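Local structure of prolyl-tRNA synthetase (Giardia lamblia ATCC 50803, 3IAL) at residues Ser199-Cys203 with Pro294-Ala298; Leu291-Pro295 with Tyr424-Leu428; Asp227-Pro231 with Ala279-Ile284. The protein probably joins L-proline to its cognate tRNA at the expense of ATP, passing through the prolyl-adenylate intermediate, as a class II aminoacyl-tRNA synthetase. All coordinates share one frame; numbering follows the deposited sequence.

Contact 1 of 3, residues Ser199-Cys203 with Pro294-Ala298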
ATOM      1  N   SER B 199     -12.318 -17.316   1.672  1.00 30.00           N
ATOM      2  CA  SER B 199     -12.841 -18.376   2.548  1.00 30.76           C
ATOM      3  C   SER B 199     -12.056 -18.570   3.852  1.00 30.14           C
ATOM      4  O   SER B 199     -12.634 -18.484   4.931  1.00 30.63           O
ATOM      5  CB  SER B 199     -12.935 -19.698   1.782  1.00 30.60           C
ATOM      6  OG  SER B 199     -13.920 -19.607   0.760  1.00 30.93           O
ATOM      7  N   ASP B 200     -10.754 -18.824   3.764  1.00 29.31           N
ATOM      8  CA  ASP B 200      -9.955 -19.059   4.973  1.00 28.58           C
ATOM      9  C   ASP B 200      -9.941 -17.830   5.881  1.00 29.21           C
ATOM     10  O   ASP B 200      -9.998 -17.962   7.106  1.00 28.82           O
ATOM     11  CB  ASP B 200      -8.507 -19.444   4.641  1.00 29.31           C
ATOM     12  CG  ASP B 200      -8.391 -20.751   3.866  1.00 30.86           C
ATOM     13  OD1 ASP B 200      -9.397 -21.463   3.665  1.00 39.01           O
ATOM     14  OD2 ASP B 200      -7.264 -21.073   3.455  1.00 39.11           O
ATOM     15  N   GLU B 201      -9.866 -16.640   5.283  1.00 29.03           N
ATOM     16  CA  GLU B 201      -9.724 -15.402   6.054  1.00 29.70           C
ATOM     17  C   GLU B 201     -11.024 -14.597   6.209  1.00 27.67           C
ATOM     18  O   GLU B 201     -11.367 -14.206   7.327  1.00 29.20           O
ATOM     19  CB  GLU B 201      -8.599 -14.545   5.469  1.00 31.02           C
ATOM     20  CG  GLU B 201      -7.212 -15.214   5.587  1.00 35.12           C
ATOM     21  CD  GLU B 201      -6.721 -15.344   7.031  1.00 39.07           C
ATOM     22  OE1 GLU B 201      -6.786 -14.357   7.786  1.00 41.44           O
ATOM     23  OE2 GLU B 201      -6.253 -16.435   7.404  1.00 42.93           O
ATOM     24  N   LEU B 202     -11.758 -14.371   5.121  1.00 25.30           N
ATOM     25  CA  LEU B 202     -13.001 -13.586   5.199  1.00 26.42           C
ATOM     26  C   LEU B 202     -14.248 -14.429   5.390  1.00 27.86           C
ATOM     27  O   LEU B 202     -15.348 -13.890   5.441  1.00 28.77           O
ATOM     28  CB  LEU B 202     -13.163 -12.676   3.977  1.00 24.63           C
ATOM     29  CG  LEU B 202     -12.053 -11.642   3.827  1.00 26.51           C
ATOM     30  CD1 LEU B 202     -12.246 -10.885   2.514  1.00 27.23           C
ATOM     31  CD2 LEU B 202     -12.000 -10.694   5.035  1.00 23.54           C
ATOM     32  N   CYS B 203     -14.074 -15.744   5.512  1.00 30.94           N
ATOM     33  CA  CYS B 203     -15.158 -16.652   5.893  1.00 30.35           C
ATOM     34  C   CYS B 203     -16.408 -16.617   5.018  1.00 29.54           C
ATOM     35  O   CYS B 203     -17.513 -16.800   5.529  1.00 30.73           O
ATOM     36  CB  CYS B 203     -15.564 -16.391   7.346  1.00 30.82           C
ATOM     37  SG  CYS B 203     -14.211 -16.509   8.503  1.00 30.37           S
ATOM     38  N   PRO B 294     -14.835 -10.366  10.245  1.00 29.00           N
ATOM     39  CA  PRO B 294     -13.785 -11.365  10.386  1.00 27.99           C
ATOM     40  C   PRO B 294     -12.507 -10.720  10.947  1.00 29.20           C
ATOM     41  O   PRO B 294     -12.262  -9.532  10.684  1.00 29.33           O
ATOM     42  CB  PRO B 294     -13.564 -11.845   8.958  1.00 28.75           C
ATOM     43  CG  PRO B 294     -14.830 -11.530   8.239  1.00 30.20           C
ATOM     44  CD  PRO B 294     -15.319 -10.266   8.857  1.00 29.79           C
ATOM     45  N   PRO B 295     -11.715 -11.475  11.739  1.00 26.58           N
ATOM     46  CA  PRO B 295     -10.510 -10.934  12.375  1.00 28.73           C
ATOM     47  C   PRO B 295      -9.545 -10.203  11.438  1.00 28.36           C
ATOM     48  O   PRO B 295      -9.011  -9.157  11.817  1.00 30.93           O
ATOM     49  CB  PRO B 295      -9.838 -12.180  12.973  1.00 28.97           C
ATOM     50  CG  PRO B 295     -10.961 -13.081  13.300  1.00 28.26           C
ATOM     51  CD  PRO B 295     -12.036 -12.821  12.247  1.00 27.59           C
ATOM     52  N   LEU B 296      -9.330 -10.743  10.239  1.00 27.52           N
ATOM     53  CA  LEU B 296      -8.429 -10.132   9.251  1.00 29.76           C
ATOM     54  C   LEU B 296      -8.673  -8.631   9.086  1.00 30.14           C
ATOM     55  O   LEU B 296      -7.734  -7.841   9.041  1.00 29.09           O
ATOM     56  CB  LEU B 296      -8.588 -10.807   7.880  1.00 29.29           C
ATOM     57  CG  LEU B 296      -7.741 -10.202   6.748  1.00 33.42           C
ATOM     58  CD1 LEU B 296      -6.258 -10.503   6.981  1.00 32.54           C
ATOM     59  CD2 LEU B 296      -8.194 -10.686   5.361  1.00 30.33           C
ATOM     60  N   ILE B 297      -9.943  -8.253   8.997  1.00 31.48           N
ATOM     61  CA  ILE B 297     -10.309  -6.871   8.685  1.00 31.96           C
ATOM     62  C   ILE B 297     -10.871  -6.086   9.864  1.00 30.93           C
ATOM     63  O   ILE B 297     -11.373  -4.997   9.670  1.00 32.86           O
ATOM     64  CB  ILE B 297     -11.312  -6.801   7.498  1.00 32.01           C
ATOM     65  CG1 ILE B 297     -12.608  -7.579   7.808  1.00 31.01           C
ATOM     66  CG2 ILE B 297     -10.643  -7.309   6.233  1.00 29.48           C
ATOM     67  CD1 ILE B 297     -13.798  -7.256   6.864  1.00 21.78           C
ATOM     68  N   ALA B 298     -10.783  -6.621  11.077  1.00 30.65           N
ATOM     69  CA  ALA B 298     -11.222  -5.877  12.258  1.00 31.31           C
ATOM     70  C   ALA B 298     -10.108  -4.919  12.675  1.00 31.22           C
ATOM     71  O   ALA B 298      -9.027  -5.372  13.067  1.00 29.94           O
ATOM     72  CB  ALA B 298     -11.551  -6.835  13.409  1.00 30.63           C
TER
HETATM   73  O   HOH W   1     -10.276 -13.454   9.508  1.00 22.33           O
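A buried apolar contact with one water bridge joins the C-terminal end of helix 180-201, in the class II catalytic core, to the linker that leaves helix 276-285 for strand 302-307 of the anticodon-binding domain. Leu202 and Leu296 meet at its centre, CD2 of Leu202 lying 3.8 Å from CD2 of Leu296. The same Leu202 methyl rests against CG2 of Ile297, whose side chain it meets at about a right angle. Leucine suits this place because its chain is long enough to carry CD2 into the gap between Leu296 and Ile297. Leu296 holds CG anti to its backbone N (chi1 177°), and this sends CD2 from the linker toward the helix end, where it also packs 3.9 Å from CB of Glu201. The Glu201 chain bends at chi2 and crosses Leu296 at about a right angle, its OE2 lying in a long, weak ion pair with Lys425 NZ.

Pro294 brings CB and CG to the backbone at the helix end: its CB lies 3.6 Å from the carbonyl O of Glu201, and its CG 3.7 Å from O of Leu202. Leu202 O is also hydrogen-bonded by His285 from helix 276-285. Glu201 O uses a water, which donates to it over 2.6 Å and accepts from Leu296 N at 3.0 Å. Proline, lacking an N-H, can approach these carbonyls only with carbon; after the two prolines, the next backbone N-H is that of Leu296. The chemistry thus divides the work: methyl groups close the gap, while the water links Glu201 O to Leu296 N, two backbone atoms that do not bond directly.

Contact 2 of 3, residues Leu291-Pro295 with Tyr424-Leu428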
ATOM      1  N   LEU B 291     -22.236  -4.263  11.671  1.00 24.10           N
ATOM      2  CA  LEU B 291     -21.158  -5.069  11.140  1.00 25.69           C
ATOM      3  C   LEU B 291     -20.812  -6.225  12.065  1.00 26.95           C
ATOM      4  O   LEU B 291     -21.029  -6.155  13.269  1.00 27.08           O
ATOM      5  CB  LEU B 291     -19.892  -4.222  10.917  1.00 25.28           C
ATOM      6  CG  LEU B 291     -19.999  -3.015   9.980  1.00 24.62           C
ATOM      7  CD1 LEU B 291     -18.696  -2.237   9.958  1.00 21.78           C
ATOM      8  CD2 LEU B 291     -20.399  -3.439   8.577  1.00 20.90           C
ATOM      9  N   VAL B 292     -20.273  -7.278  11.463  1.00 27.09           N
ATOM     10  CA  VAL B 292     -19.731  -8.438  12.152  1.00 27.84           C
ATOM     11  C   VAL B 292     -18.462  -8.798  11.363  1.00 28.23           C
ATOM     12  O   VAL B 292     -18.539  -9.442  10.331  1.00 28.65           O
ATOM     13  CB  VAL B 292     -20.741  -9.613  12.117  1.00 30.36           C
ATOM     14  CG1 VAL B 292     -20.124 -10.895  12.656  1.00 23.16           C
ATOM     15  CG2 VAL B 292     -22.036  -9.245  12.882  1.00 30.94           C
ATOM     16  N   LEU B 293     -17.303  -8.372  11.855  1.00 28.77           N
ATOM     17  CA  LEU B 293     -16.063  -8.414  11.074  1.00 30.35           C
ATOM     18  C   LEU B 293     -15.237  -9.675  11.321  1.00 29.90           C
ATOM     19  O   LEU B 293     -14.944 -10.006  12.467  1.00 29.40           O
ATOM     20  CB  LEU B 293     -15.196  -7.188  11.397  1.00 28.83           C
ATOM     21  CG  LEU B 293     -15.842  -5.825  11.160  1.00 29.46           C
ATOM     22  CD1 LEU B 293     -14.930  -4.717  11.685  1.00 30.30           C
ATOM     23  CD2 LEU B 293     -16.153  -5.620   9.678  1.00 26.58           C
ATOM     24  N   PRO B 294     -14.835 -10.366  10.245  1.00 29.00           N
ATOM     25  CA  PRO B 294     -13.785 -11.365  10.386  1.00 27.99           C
ATOM     26  C   PRO B 294     -12.507 -10.720  10.947  1.00 29.20           C
ATOM     27  O   PRO B 294     -12.262  -9.532  10.684  1.00 29.33           O
ATOM     28  CB  PRO B 294     -13.564 -11.845   8.958  1.00 28.75           C
ATOM     29  CG  PRO B 294     -14.830 -11.530   8.239  1.00 30.20           C
ATOM     30  CD  PRO B 294     -15.319 -10.266   8.857  1.00 29.79           C
ATOM     31  N   PRO B 295     -11.715 -11.475  11.739  1.00 26.58           N
ATOM     32  CA  PRO B 295     -10.510 -10.934  12.375  1.00 28.73           C
ATOM     33  C   PRO B 295      -9.545 -10.203  11.438  1.00 28.36           C
ATOM     34  O   PRO B 295      -9.011  -9.157  11.817  1.00 30.93           O
ATOM     35  CB  PRO B 295      -9.838 -12.180  12.973  1.00 28.97           C
ATOM     36  CG  PRO B 295     -10.961 -13.081  13.300  1.00 28.26           C
ATOM     37  CD  PRO B 295     -12.036 -12.821  12.247  1.00 27.59           C
ATOM     38  N   TYR B 424     -14.999 -18.095  16.467  1.00 27.72           N
ATOM     39  CA  TYR B 424     -15.805 -17.024  15.859  1.00 28.89           C
ATOM     40  C   TYR B 424     -15.762 -17.072  14.326  1.00 28.76           C
ATOM     41  O   TYR B 424     -16.806 -17.070  13.672  1.00 29.04           O
ATOM     42  CB  TYR B 424     -15.302 -15.686  16.407  1.00 29.18           C
ATOM     43  CG  TYR B 424     -15.791 -14.412  15.759  1.00 30.35           C
ATOM     44  CD1 TYR B 424     -17.089 -13.947  15.953  1.00 31.40           C
ATOM     45  CD2 TYR B 424     -14.917 -13.616  15.031  1.00 29.11           C
ATOM     46  CE1 TYR B 424     -17.506 -12.741  15.393  1.00 33.23           C
ATOM     47  CE2 TYR B 424     -15.319 -12.427  14.476  1.00 27.77           C
ATOM     48  CZ  TYR B 424     -16.610 -11.988  14.650  1.00 29.99           C
ATOM     49  OH  TYR B 424     -16.988 -10.789  14.077  1.00 28.30           O
ATOM     50  N   LYS B 425     -14.553 -17.138  13.771  1.00 30.49           N
ATOM     51  CA  LYS B 425     -14.347 -17.333  12.336  1.00 31.07           C
ATOM     52  C   LYS B 425     -15.090 -18.544  11.807  1.00 31.83           C
ATOM     53  O   LYS B 425     -15.765 -18.463  10.783  1.00 32.48           O
ATOM     54  CB  LYS B 425     -12.860 -17.534  12.031  1.00 33.05           C
ATOM     55  CG  LYS B 425     -12.068 -16.259  11.832  1.00 31.74           C
ATOM     56  CD  LYS B 425     -10.603 -16.560  11.566  1.00 30.27           C
ATOM     57  CE  LYS B 425     -10.370 -17.191  10.191  1.00 27.27           C
ATOM     58  NZ  LYS B 425      -8.917 -17.261   9.890  1.00 28.26           N
ATOM     59  N   ALA B 426     -14.943 -19.672  12.504  1.00 32.67           N
ATOM     60  CA  ALA B 426     -15.549 -20.931  12.080  1.00 32.81           C
ATOM     61  C   ALA B 426     -17.083 -20.875  12.100  1.00 33.54           C
ATOM     62  O   ALA B 426     -17.720 -21.462  11.222  1.00 35.71           O
ATOM     63  CB  ALA B 426     -15.026 -22.107  12.926  1.00 31.41           C
ATOM     64  N   ARG B 427     -17.672 -20.165  13.068  1.00 31.41           N
ATOM     65  CA  ARG B 427     -19.129 -19.942  13.061  1.00 30.73           C
ATOM     66  C   ARG B 427     -19.561 -19.026  11.901  1.00 33.23           C
ATOM     67  O   ARG B 427     -20.567 -19.297  11.242  1.00 32.42           O
ATOM     68  CB  ARG B 427     -19.634 -19.366  14.389  1.00 30.55           C
ATOM     69  CG  ARG B 427     -19.526 -20.327  15.569  1.00 32.26           C
ATOM     70  CD  ARG B 427     -20.186 -19.774  16.828  1.00 32.44           C
ATOM     71  NE  ARG B 427     -19.668 -18.466  17.235  1.00 31.83           N
ATOM     72  CZ  ARG B 427     -18.635 -18.259  18.054  1.00 34.56           C
ATOM     73  NH1 ARG B 427     -17.952 -19.272  18.581  1.00 35.65           N
ATOM     74  NH2 ARG B 427     -18.275 -17.016  18.348  1.00 35.50           N
ATOM     75  N   LEU B 428     -18.815 -17.948  11.652  1.00 32.78           N
ATOM     76  CA  LEU B 428     -19.120 -17.064  10.517  1.00 34.43           C
ATOM     77  C   LEU B 428     -19.065 -17.845   9.193  1.00 35.88           C
ATOM     78  O   LEU B 428     -19.950 -17.713   8.342  1.00 36.02           O
ATOM     79  CB  LEU B 428     -18.146 -15.881  10.454  1.00 34.07           C
ATOM     80  CG  LEU B 428     -18.160 -14.822  11.566  1.00 33.98           C
ATOM     81  CD1 LEU B 428     -17.170 -13.706  11.207  1.00 32.57           C
ATOM     82  CD2 LEU B 428     -19.542 -14.237  11.828  1.00 31.02           C
TER
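Tyr424 and Leu428, one turn apart on helix 416-438, form a ridge that fits against Val292 and Leu293 of the extended, proline-containing linker between the class II core and the anticodon-binding domain. The tyrosine is the long bump. With CG anti to the backbone N (chi1 169°), its ring reaches out from the helix until the hydroxyl stands beside the linker backbone and donates to Leu293 O. A tyrosine suits this site because its ring fills space while its hydroxyl supplies a donor to that carbonyl.

Leu428 lies over one face of the Tyr424 ring, its CD1 3.9 Å above the plane and displaced toward the rim. Its other methyl, CD2, presses on CG1 of Val292 at 3.5 Å, a tight fit for two carbons. Val292 CG1 thereby sits in the notch between Leu428 and the phenol oxygen, 3.4 Å from OH of Tyr424; the beta-branch puts that methyl close to the chain.

On the far flank Pro295 fills a second hollow, between the ring edge of Tyr424 and the aliphatic stem of Lys425. Its CD lies 4.0 Å from CE2 of Tyr424 and 3.5 Å from CG of Lys425, again closely packed. Tyr424 OH lies 2.7 Å from Leu293 O and approaches from above the carbonyl plane, 55° out of it, with a C=O...OH angle of 117°.

Contact 3 of 3, residues Asp227-Pro231 with Ala279-Ile284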
ATOM      1  N   ASP B 227     -18.629 -15.545  -8.633  1.00 24.08           N
ATOM      2  CA  ASP B 227     -19.894 -14.834  -8.482  1.00 25.33           C
ATOM      3  C   ASP B 227     -20.456 -15.081  -7.082  1.00 24.40           C
ATOM      4  O   ASP B 227     -20.866 -16.193  -6.767  1.00 26.27           O
ATOM      5  CB  ASP B 227     -20.907 -15.322  -9.524  1.00 23.17           C
ATOM      6  CG  ASP B 227     -20.739 -14.660 -10.861  1.00 24.55           C
ATOM      7  OD1 ASP B 227     -20.046 -13.623 -10.954  1.00 24.08           O
ATOM      8  OD2 ASP B 227     -21.336 -15.167 -11.834  1.00 26.26           O
ATOM      9  N   VAL B 228     -20.479 -14.044  -6.255  1.00 24.08           N
ATOM     10  CA  VAL B 228     -20.837 -14.195  -4.849  1.00 24.70           C
ATOM     11  C   VAL B 228     -22.295 -13.803  -4.627  1.00 23.95           C
ATOM     12  O   VAL B 228     -22.695 -12.705  -4.967  1.00 24.23           O
ATOM     13  CB  VAL B 228     -19.940 -13.329  -3.962  1.00 25.00           C
ATOM     14  CG1 VAL B 228     -20.436 -13.336  -2.515  1.00 25.99           C
ATOM     15  CG2 VAL B 228     -18.488 -13.810  -4.044  1.00 26.72           C
ATOM     16  N   VAL B 229     -23.081 -14.701  -4.048  1.00 22.58           N
ATOM     17  CA  VAL B 229     -24.457 -14.376  -3.698  1.00 23.88           C
ATOM     18  C   VAL B 229     -24.497 -13.359  -2.547  1.00 24.52           C
ATOM     19  O   VAL B 229     -23.944 -13.595  -1.473  1.00 24.96           O
ATOM     20  CB  VAL B 229     -25.265 -15.614  -3.301  1.00 24.27           C
ATOM     21  CG1 VAL B 229     -26.695 -15.205  -2.949  1.00 22.89           C
ATOM     22  CG2 VAL B 229     -25.245 -16.649  -4.423  1.00 19.79           C
ATOM     23  N   MET B 230     -25.151 -12.228  -2.800  1.00 25.76           N
ATOM     24  CA  MET B 230     -25.322 -11.169  -1.812  1.00 25.14           C
ATOM     25  C   MET B 230     -26.681 -11.313  -1.118  1.00 25.85           C
ATOM     26  O   MET B 230     -27.563 -12.012  -1.632  1.00 25.35           O
ATOM     27  CB  MET B 230     -25.210  -9.812  -2.502  1.00 25.15           C
ATOM     28  CG  MET B 230     -23.823  -9.563  -3.095  1.00 27.78           C
ATOM     29  SD  MET B 230     -22.610  -9.137  -1.833  1.00 29.74           S
ATOM     30  CE  MET B 230     -23.123  -7.472  -1.450  1.00 24.74           C
ATOM     31  N   PRO B 231     -26.860 -10.661   0.048  1.00 26.84           N
ATOM     32  CA  PRO B 231     -28.111 -10.829   0.813  1.00 27.56           C
ATOM     33  C   PRO B 231     -29.391 -10.436   0.076  1.00 25.76           C
ATOM     34  O   PRO B 231     -30.450 -10.916   0.436  1.00 27.40           O
ATOM     35  CB  PRO B 231     -27.906  -9.936   2.045  1.00 27.17           C
ATOM     36  CG  PRO B 231     -26.435  -9.824   2.194  1.00 29.75           C
ATOM     37  CD  PRO B 231     -25.860  -9.880   0.804  1.00 28.34           C
ATOM     38  N   ALA B 279     -16.931  -5.536   0.210  1.00 25.53           N
ATOM     39  CA  ALA B 279     -18.391  -5.486   0.113  1.00 27.37           C
ATOM     40  C   ALA B 279     -19.020  -6.830   0.510  1.00 28.03           C
ATOM     41  O   ALA B 279     -19.961  -6.860   1.306  1.00 26.14           O
ATOM     42  CB  ALA B 279     -18.828  -5.090  -1.283  1.00 26.62           C
ATOM     43  N   CYS B 280     -18.487  -7.925  -0.032  1.00 28.29           N
ATOM     44  CA  CYS B 280     -18.997  -9.278   0.257  1.00 29.77           C
ATOM     45  C   CYS B 280     -18.889  -9.647   1.739  1.00 29.31           C
ATOM     46  O   CYS B 280     -19.875 -10.019   2.361  1.00 28.78           O
ATOM     47  CB  CYS B 280     -18.265 -10.333  -0.576  1.00 30.79           C
ATOM     48  SG  CYS B 280     -18.689 -10.341  -2.327  1.00 28.49           S
ATOM     49  N   ALA B 281     -17.687  -9.527   2.289  1.00 30.74           N
ATOM     50  CA  ALA B 281     -17.420  -9.859   3.691  1.00 30.69           C
ATOM     51  C   ALA B 281     -18.317  -9.081   4.647  1.00 31.47           C
ATOM     52  O   ALA B 281     -18.823  -9.641   5.618  1.00 30.13           O
ATOM     53  CB  ALA B 281     -15.974  -9.593   4.023  1.00 30.65           C
ATOM     54  N   LEU B 282     -18.515  -7.792   4.376  1.00 29.67           N
ATOM     55  CA  LEU B 282     -19.332  -6.964   5.265  1.00 28.42           C
ATOM     56  C   LEU B 282     -20.801  -7.347   5.138  1.00 27.36           C
ATOM     57  O   LEU B 282     -21.510  -7.451   6.137  1.00 24.93           O
ATOM     58  CB  LEU B 282     -19.149  -5.477   4.969  1.00 26.41           C
ATOM     59  CG  LEU B 282     -17.737  -4.886   5.132  1.00 28.21           C
ATOM     60  CD1 LEU B 282     -17.806  -3.398   4.883  1.00 21.01           C
ATOM     61  CD2 LEU B 282     -17.098  -5.171   6.490  1.00 20.53           C
ATOM     62  N   SER B 283     -21.234  -7.576   3.903  1.00 26.89           N
ATOM     63  CA  SER B 283     -22.647  -7.744   3.592  1.00 27.55           C
ATOM     64  C   SER B 283     -23.176  -9.092   4.060  1.00 27.81           C
ATOM     65  O   SER B 283     -24.287  -9.185   4.596  1.00 26.53           O
ATOM     66  CB  SER B 283     -22.875  -7.587   2.086  1.00 26.40           C
ATOM     67  OG  SER B 283     -22.615  -6.250   1.655  1.00 25.19           O
ATOM     68  N   ILE B 284     -22.370 -10.128   3.855  1.00 27.51           N
ATOM     69  CA  ILE B 284     -22.771 -11.492   4.151  1.00 28.19           C
ATOM     70  C   ILE B 284     -22.808 -11.765   5.656  1.00 29.37           C
ATOM     71  O   ILE B 284     -23.724 -12.427   6.145  1.00 29.68           O
ATOM     72  CB  ILE B 284     -21.850 -12.502   3.458  1.00 27.36           C
ATOM     73  CG1 ILE B 284     -22.028 -12.401   1.936  1.00 28.61           C
ATOM     74  CG2 ILE B 284     -22.157 -13.915   3.952  1.00 25.22           C
ATOM     75  CD1 ILE B 284     -21.069 -13.245   1.120  1.00 29.56           C
TER
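Met230 lays its flexible chain against Cys280 and Ser283 of helix 276-285, where strand 222-229 of the class II synthetase core sheet runs out into a loop. The strand and helix segments run nearly parallel, 17° apart with axes 9.9 Å from each other, a sheet-against-helix packing inside the catalytic domain. The Met230 CB leaves the backbone beside the helix rather than at it. CG, anti to the carbonyl carbon (chi1 -64°), carries the chain onward, and two further bends, at chi2 and chi3, curl its end onto the helix surface. SD comes to 4.1 Å from SG of Cys280. CE, the tip, reaches Ser283 and lies 3.4 Å from its OG and only slightly farther from its CB. An unbranched thioether suits such a path, since it can bend twice and bring a soft sulfur and a methyl against Cys280 and Ser283, about one turn apart.

Val228, on the strand itself, faces the helix directly. Its CG1 wedges between SG of Cys280, at 3.5 Å, and CD1 of Ile284, at 3.7 Å, two side chains one turn apart. Cysteine is small enough to admit the valine, and the longer isoleucine, one turn on, reaches the strand with its CD1, which also lies near the carbonyl of Val229. Pro231, just after the strand, packs on the next part of the helix, its CG 3.3 Å from the carbonyl O of Ser283, which also accepts from Lys19. Phe24 of helix 24-34 touches Met230, Pro231 and Ser283 together.

Ser283 is a hydroxyl inside this largely apolar packing, and the helix satisfies it: OG donates to Ala279 O at 2.7 Å, while Ser283 N reaches the same oxygen from the opposite face of its carbonyl plane.

Overall arrangement
Contacts 1 and 2 are neighbours, their centres 7 Å apart, and share Pro294 and Pro295 of the linker, which is held by the end of helix 180-201 and by helix 416-438. Lys425 joins them, its NZ 3.1 Å from Asp200 O in a weak hydrogen bond. The centre of contact 3 lies about 13 Å from that of contact 1 and about 14 Å from that of contact 2; along the chain it is nested within the loop closed by contact 1 and closes before contact 2 opens. Helix 276-285 links all three: Leu282 packs on Ile297 and Leu293. The catalytic core, the linker to the anticodon-binding domain and helix 416-438 thus meet around one buried junction.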